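Local coordinates for protein serine repeat antigen 5 (Plasmodium falciparum, PDB 6X42) that adopts the papain-like cysteine protease fold as a pseudo-zymogen of the malaria parasite, probably without ordinary cysteine protease catalysis, at residues 46-52 against 120-125; 79-84 against 124-130. Numbering follows the deposited sequence.

Contact 1: residues 46-52 against 120-125; sequences DQGNCDT and YNYVKV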
loop_
_atom_site.group_PDB
_atom_site.type_symbol
_atom_site.label_atom_id
_atom_site.label_comp_id
_atom_site.label_asym_id
_atom_site.label_seq_id
_atom_site.Cartn_x
_atom_site.Cartn_y
_atom_site.Cartn_z
ATOM N N ASP A 46 -10.202 -6.326 5.901
ATOM C CA ASP A 46 -9.856 -7.721 6.178
ATOM C C ASP A 46 -9.973 -8.515 4.886
ATOM O O ASP A 46 -11.082 -8.777 4.401
ATOM C CB ASP A 46 -10.779 -8.287 7.270
ATOM C CG ASP A 46 -10.408 -9.689 7.746
ATOM O OD1 ASP A 46 -9.527 -10.341 7.145
ATOM O OD2 ASP A 46 -11.055 -10.134 8.738
ATOM N N GLN A 47 -8.833 -8.903 4.317
ATOM C CA GLN A 47 -8.800 -9.686 3.088
ATOM C C GLN A 47 -9.290 -11.124 3.273
ATOM O O GLN A 47 -9.525 -11.829 2.277
ATOM C CB GLN A 47 -7.398 -9.705 2.510
ATOM C CG GLN A 47 -6.414 -10.540 3.288
ATOM C CD GLN A 47 -4.997 -10.413 2.774
ATOM O OE1 GLN A 47 -4.314 -9.413 2.995
ATOM N NE2 GLN A 47 -4.542 -11.429 2.063
ATOM N N GLY A 48 -9.438 -11.584 4.510
ATOM C CA GLY A 48 -9.875 -12.949 4.735
ATOM C C GLY A 48 -8.841 -13.944 4.244
ATOM O O GLY A 48 -7.644 -13.660 4.174
ATOM N N ASN A 49 -9.318 -15.118 3.854
ATOM C CA ASN A 49 -8.425 -16.232 3.550
ATOM C C ASN A 49 -8.186 -16.416 2.049
ATOM O O ASN A 49 -8.209 -17.531 1.528
ATOM C CB ASN A 49 -8.946 -17.502 4.213
ATOM C CG ASN A 49 -8.914 -17.419 5.740
ATOM O OD1 ASN A 49 -8.166 -16.628 6.317
ATOM N ND2 ASN A 49 -9.730 -18.233 6.403
ATOM N N CYS A 50 -7.928 -15.311 1.348
ATOM C CA CYS A 50 -7.430 -15.308 -0.017
ATOM C C CYS A 50 -6.195 -14.420 -0.067
ATOM O O CYS A 50 -6.011 -13.542 0.782
ATOM C CB CYS A 50 -8.452 -14.770 -1.031
ATOM S SG CYS A 50 -9.894 -15.823 -1.282
ATOM N N ASP A 51 -5.352 -14.657 -1.072
ATOM C CA ASP A 51 -4.090 -13.917 -1.240
ATOM C C ASP A 51 -4.309 -12.682 -2.106
ATOM O O ASP A 51 -3.834 -12.576 -3.236
ATOM C CB ASP A 51 -3.029 -14.820 -1.837
ATOM C CG ASP A 51 -1.664 -14.163 -1.911
ATOM O OD1 ASP A 51 -1.467 -13.085 -1.312
ATOM O OD2 ASP A 51 -0.767 -14.756 -2.553
ATOM N N THR A 52 -5.049 -11.731 -1.525
ATOM C CA THR A 52 -5.497 -10.554 -2.257
ATOM C C THR A 52 -4.875 -9.261 -1.733
ATOM O O THR A 52 -5.333 -8.171 -2.094
ATOM C CB THR A 52 -7.027 -10.470 -2.252
ATOM O OG1 THR A 52 -7.451 -10.647 -0.907
ATOM C CG2 THR A 52 -7.659 -11.522 -3.177
ATOM N N TYR A 120 -16.739 -6.562 -0.395
ATOM C CA TYR A 120 -15.824 -7.693 -0.333
ATOM C C TYR A 120 -16.312 -8.797 0.597
ATOM O O TYR A 120 -16.699 -8.555 1.741
ATOM C CB TYR A 120 -14.447 -7.222 0.119
ATOM C CG TYR A 120 -13.353 -8.260 0.046
ATOM C CD1 TYR A 120 -12.682 -8.512 -1.151
ATOM C CD2 TYR A 120 -12.982 -8.982 1.174
ATOM C CE1 TYR A 120 -11.646 -9.435 -1.221
ATOM C CE2 TYR A 120 -11.975 -9.924 1.117
ATOM C CZ TYR A 120 -11.291 -10.146 -0.076
ATOM O OH TYR A 120 -10.256 -11.054 -0.163
ATOM N N ASN A 121 -16.228 -10.023 0.111
ATOM C CA ASN A 121 -16.282 -11.214 0.945
ATOM C C ASN A 121 -15.302 -12.143 0.267
ATOM O O ASN A 121 -15.418 -12.373 -0.943
ATOM C CB ASN A 121 -17.703 -11.820 1.006
ATOM C CG ASN A 121 -17.830 -12.993 1.978
ATOM O OD1 ASN A 121 -16.876 -13.744 2.188
ATOM N ND2 ASN A 121 -19.028 -13.168 2.556
ATOM N N TYR A 122 -14.348 -12.670 1.030
ATOM C CA TYR A 122 -13.294 -13.444 0.395
ATOM C C TYR A 122 -13.856 -14.651 -0.337
ATOM O O TYR A 122 -13.233 -15.136 -1.283
ATOM C CB TYR A 122 -12.206 -13.861 1.383
ATOM C CG TYR A 122 -12.544 -15.042 2.265
ATOM C CD1 TYR A 122 -12.113 -16.327 1.935
ATOM C CD2 TYR A 122 -13.278 -14.888 3.424
ATOM C CE1 TYR A 122 -12.430 -17.422 2.731
ATOM C CE2 TYR A 122 -13.586 -15.976 4.214
ATOM C CZ TYR A 122 -13.165 -17.242 3.871
ATOM O OH TYR A 122 -13.501 -18.316 4.684
ATOM N N VAL A 123 -15.026 -15.160 0.071
ATOM C CA VAL A 123 -15.573 -16.349 -0.576
ATOM C C VAL A 123 -16.036 -16.086 -2.008
ATOM O O VAL A 123 -16.286 -17.035 -2.766
ATOM C CB VAL A 123 -16.724 -17.011 0.218
ATOM C CG1 VAL A 123 -16.337 -17.288 1.641
ATOM C CG2 VAL A 123 -18.013 -16.185 0.140
ATOM N N LYS A 124 -16.172 -14.811 -2.385
ATOM C CA LYS A 124 -16.575 -14.409 -3.724
ATOM C C LYS A 124 -15.386 -14.117 -4.636
ATOM O O LYS A 124 -15.593 -13.801 -5.812
ATOM C CB LYS A 124 -17.468 -13.171 -3.646
ATOM C CG LYS A 124 -18.736 -13.412 -2.891
ATOM C CD LYS A 124 -19.633 -12.207 -3.020
ATOM C CE LYS A 124 -20.927 -12.330 -2.268
ATOM N NZ LYS A 124 -21.822 -11.199 -2.693
ATOM N N VAL A 125 -14.160 -14.179 -4.131
ATOM C CA VAL A 125 -12.980 -13.935 -4.951
ATOM C C VAL A 125 -12.871 -15.071 -5.959
ATOM O O VAL A 125 -12.707 -16.234 -5.576
ATOM C CB VAL A 125 -11.736 -13.820 -4.063
ATOM C CG1 VAL A 125 -10.475 -13.804 -4.919
ATOM C CG2 VAL A 125 -11.837 -12.571 -3.217
#

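Contact 2: residues 79-84 against 124-130; sequences LYVANC and KVGEQCP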
loop_
_atom_site.group_PDB
_atom_site.type_symbol
_atom_site.label_atom_id
_atom_site.label_comp_id
_atom_site.label_asym_id
_atom_site.label_seq_id
_atom_site.Cartn_x
_atom_site.Cartn_y
_atom_site.Cartn_z
ATOM N N LEU A 79 -13.091 -6.392 -4.619
ATOM C CA LEU A 79 -13.669 -7.572 -5.266
ATOM C C LEU A 79 -13.817 -7.373 -6.772
ATOM O O LEU A 79 -13.611 -8.311 -7.552
ATOM C CB LEU A 79 -15.006 -7.910 -4.615
ATOM C CG LEU A 79 -15.574 -9.295 -4.934
ATOM C CD1 LEU A 79 -14.661 -10.390 -4.394
ATOM C CD2 LEU A 79 -16.992 -9.439 -4.369
ATOM N N TYR A 80 -14.140 -6.151 -7.206
ATOM C CA TYR A 80 -14.219 -5.891 -8.638
ATOM C C TYR A 80 -12.872 -6.125 -9.306
ATOM O O TYR A 80 -12.788 -6.753 -10.370
ATOM C CB TYR A 80 -14.711 -4.468 -8.898
ATOM C CG TYR A 80 -15.080 -4.232 -10.348
ATOM C CD1 TYR A 80 -16.334 -4.555 -10.832
ATOM C CD2 TYR A 80 -14.149 -3.727 -11.244
ATOM C CE1 TYR A 80 -16.665 -4.362 -12.167
ATOM C CE2 TYR A 80 -14.472 -3.523 -12.576
ATOM C CZ TYR A 80 -15.725 -3.851 -13.036
ATOM O OH TYR A 80 -16.055 -3.662 -14.370
ATOM N N VAL A 81 -11.800 -5.619 -8.691
ATOM C CA VAL A 81 -10.463 -5.792 -9.239
ATOM C C VAL A 81 -10.061 -7.259 -9.232
ATOM O O VAL A 81 -9.395 -7.736 -10.157
ATOM C CB VAL A 81 -9.456 -4.894 -8.501
ATOM C CG1 VAL A 81 -8.050 -5.111 -9.025
ATOM C CG2 VAL A 81 -9.894 -3.435 -8.608
ATOM N N ALA A 82 -10.443 -8.003 -8.194
ATOM C CA ALA A 82 -10.107 -9.420 -8.158
ATOM C C ALA A 82 -10.761 -10.179 -9.301
ATOM O O ALA A 82 -10.172 -11.107 -9.854
ATOM C CB ALA A 82 -10.589 -10.034 -6.846
ATOM N N ASN A 83 -11.992 -9.824 -9.643
ATOM C CA ASN A 83 -12.818 -10.686 -10.473
ATOM C C ASN A 83 -12.879 -10.269 -11.929
ATOM O O ASN A 83 -13.353 -11.055 -12.749
ATOM C CB ASN A 83 -14.230 -10.762 -9.887
ATOM C CG ASN A 83 -14.244 -11.503 -8.570
ATOM O OD1 ASN A 83 -13.269 -12.189 -8.223
ATOM N ND2 ASN A 83 -15.344 -11.404 -7.835
ATOM N N CYS A 84 -12.424 -9.076 -12.267
ATOM C CA CYS A 84 -12.561 -8.520 -13.610
ATOM C C CYS A 84 -11.171 -8.429 -14.230
ATOM O O CYS A 84 -10.347 -7.610 -13.807
ATOM C CB CYS A 84 -13.241 -7.158 -13.535
ATOM S SG CYS A 84 -14.869 -7.285 -12.766
ATOM N N LYS A 124 -16.172 -14.811 -2.385
ATOM C CA LYS A 124 -16.575 -14.409 -3.724
ATOM C C LYS A 124 -15.386 -14.117 -4.636
ATOM O O LYS A 124 -15.593 -13.801 -5.812
ATOM C CB LYS A 124 -17.468 -13.171 -3.646
ATOM C CG LYS A 124 -18.736 -13.412 -2.891
ATOM C CD LYS A 124 -19.633 -12.207 -3.020
ATOM C CE LYS A 124 -20.927 -12.330 -2.268
ATOM N NZ LYS A 124 -21.822 -11.199 -2.693
ATOM N N VAL A 125 -14.160 -14.179 -4.131
ATOM C CA VAL A 125 -12.980 -13.935 -4.951
ATOM C C VAL A 125 -12.871 -15.071 -5.959
ATOM O O VAL A 125 -12.707 -16.234 -5.576
ATOM C CB VAL A 125 -11.736 -13.820 -4.063
ATOM C CG1 VAL A 125 -10.475 -13.804 -4.919
ATOM C CG2 VAL A 125 -11.837 -12.571 -3.217
ATOM N N GLY A 126 -12.981 -14.736 -7.247
ATOM C CA GLY A 126 -13.027 -15.699 -8.327
ATOM C C GLY A 126 -14.364 -15.800 -9.020
ATOM O O GLY A 126 -14.451 -16.496 -10.038
ATOM N N GLU A 127 -15.420 -15.173 -8.506
ATOM C CA GLU A 127 -16.721 -15.261 -9.164
ATOM C C GLU A 127 -16.728 -14.387 -10.425
ATOM O O GLU A 127 -15.815 -13.607 -10.682
ATOM C CB GLU A 127 -17.864 -14.905 -8.204
ATOM C CG GLU A 127 -18.119 -13.439 -7.996
ATOM C CD GLU A 127 -19.362 -13.118 -7.206
ATOM O OE1 GLU A 127 -19.998 -14.037 -6.642
ATOM O OE2 GLU A 127 -19.721 -11.929 -7.181
ATOM N N GLN A 128 -17.773 -14.538 -11.228
ATOM C CA GLN A 128 -17.852 -13.799 -12.480
ATOM C C GLN A 128 -17.824 -12.295 -12.227
ATOM O O GLN A 128 -18.416 -11.792 -11.274
ATOM C CB GLN A 128 -19.145 -14.181 -13.201
ATOM C CG GLN A 128 -19.376 -13.427 -14.485
ATOM C CD GLN A 128 -20.790 -13.562 -14.970
ATOM O OE1 GLN A 128 -21.248 -14.671 -15.234
ATOM N NE2 GLN A 128 -21.493 -12.432 -15.109
ATOM N N CYS A 129 -17.122 -11.579 -13.092
ATOM C CA CYS A 129 -17.083 -10.124 -13.024
ATOM C C CYS A 129 -18.499 -9.570 -13.155
ATOM O O CYS A 129 -19.207 -9.919 -14.108
ATOM C CB CYS A 129 -16.213 -9.613 -14.172
ATOM S SG CYS A 129 -16.074 -7.817 -14.301
ATOM N N PRO A 130 -18.948 -8.723 -12.229
ATOM C CA PRO A 130 -20.324 -8.218 -12.278
ATOM C C PRO A 130 -20.498 -7.132 -13.325
ATOM O O PRO A 130 -19.561 -6.410 -13.677
ATOM C CB PRO A 130 -20.531 -7.641 -10.870
ATOM C CG PRO A 130 -19.178 -7.143 -10.512
ATOM C CD PRO A 130 -18.226 -8.197 -11.062
HETATM O O HOH W 1 -18.011 -5.137 -15.537
HETATM O O HOH W 2 -13.513 -13.774 -12.103
#

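Contact 1: residues 46-52 against 120-125
Two hydrogen bonds meet at one phenol. Tyr-120 OH donates to Gln-47 O (2.7 Å), which lies at the ring edge, and accepts from Thr-52 OG1 at 2.9 Å from Tyr-120 OH, so a single hydroxyl ties both ends of the 46-52 loop. Within that loop, Asp-46 OD1 takes Gly-48 N (2.9 Å) in an Asx turn, and Gln-47 NE2 reaches Cys-50 O (2.9 Å), while Gln-47 OE1 bonds Ser-245.

Aromatic and apolar contacts centre on Tyr-122. Asn-49 N sits over one ring face, 3.6 Å from Tyr-122 CG, whereas Cys-50 SG approaches the edge, 5.3 Å from the centroid and 87° off the normal. Backbones come close here, with CA atoms of Gly-48 and Tyr-122 5.5 Å apart. An ideal CB on Gly-48 would clash at 2.7 Å from Tyr-122 CD2, and its phi of 66° also suits glycine. Val-125 adds its CB 3.9 Å from Cys-50 SG and its CG1 4.0 Å from Thr-52 CG2.

The sequence from Gln-47 to Ser-53 matches the papain motif of oxyanion-hole glutamine and nucleophile, with serine probably replacing the catalytic cysteine. The loop leads into helix 53-68, whose Phe-56 meets Tyr-120 edge-to-face; Cys-50 is disulfide-bonded to Cys-93, and Tyr-120 and Val-125 rest on helix 78-83.

Contact 2: residues 79-84 against 124-130
Asn-83, at the end of helix 78-83, reads the backbone of a type II turn running from Lys-124 to Glu-127. Its OD1 accepts from Gly-126 N at 2.7 Å (N-H...acceptor angle 167°), and its ND2 donates to Lys-124 O at 3.1 Å (150°). Lys-124 O is also the acceptor of the turn's own bond from Glu-127 N (3.0 Å), so it serves two donors, and Asn-83 ND2 has a second partner in Tyr-118 OH. That same hydroxyl bonds Glu-127 OE2. Gly-126, at phi 111°, lets the turn form where a CB would jam against the preceding carbonyl.

Two waters bridge the segments through three further carbonyls and the Tyr-80 hydroxyl. Water 2 donates to Asn-83 O (2.8 Å) and to Glu-127 O (2.7 Å); water 1 donates to Pro-130 O (2.7 Å) and lies 2.7 Å from Tyr-80 OH. Ala-82 O accepts from Arg-92 NE.

The covalent tie is Cys-84 SG to Cys-129 SG, 2.0 Å with chi3 97°, where the CA atoms approach to 4.8 Å. Around it, Cys-129 SG lies 4.6 Å from the Tyr-80 ring centroid, obliquely at 34° off the normal, and Tyr-80 CD1 touches Pro-130 CG at 3.9 Å. At the other end Leu-79 CD1 packs on Val-125 CG2 (3.8 Å).

A disulfide joining the end of this short helix to the later loop of the helical domain is a feature of the papain fold, and Cys-84–Cys-129 is consistent with the equivalent bridge in papain itself.

Overall arrangement
Lys-124 and Val-125 belong to both contacts, whose centres lie 10 Å apart, and Tyr-120 CD1 comes within 4.1 Å of Leu-79 N. The loop 120-130 therefore runs from the segment preceding helix 53-68 to the end of helix 78-83, so one loop links both elements, and the two contacts lie on the same side of the chain's centre. Each contact is partly buried, at 17 Å and 20 Å from chain centre to contact centre, and contact 2 buries more area (448 against 351 Å²). Contact 1, close to the putative active-site motif, relies on a tyrosine hydroxyl and an aromatic ring; contact 2, farther out, relies on asparagine-to-backbone bonds, bridging waters and an internal disulfide, whereas contact 1's cysteine bonds elsewhere.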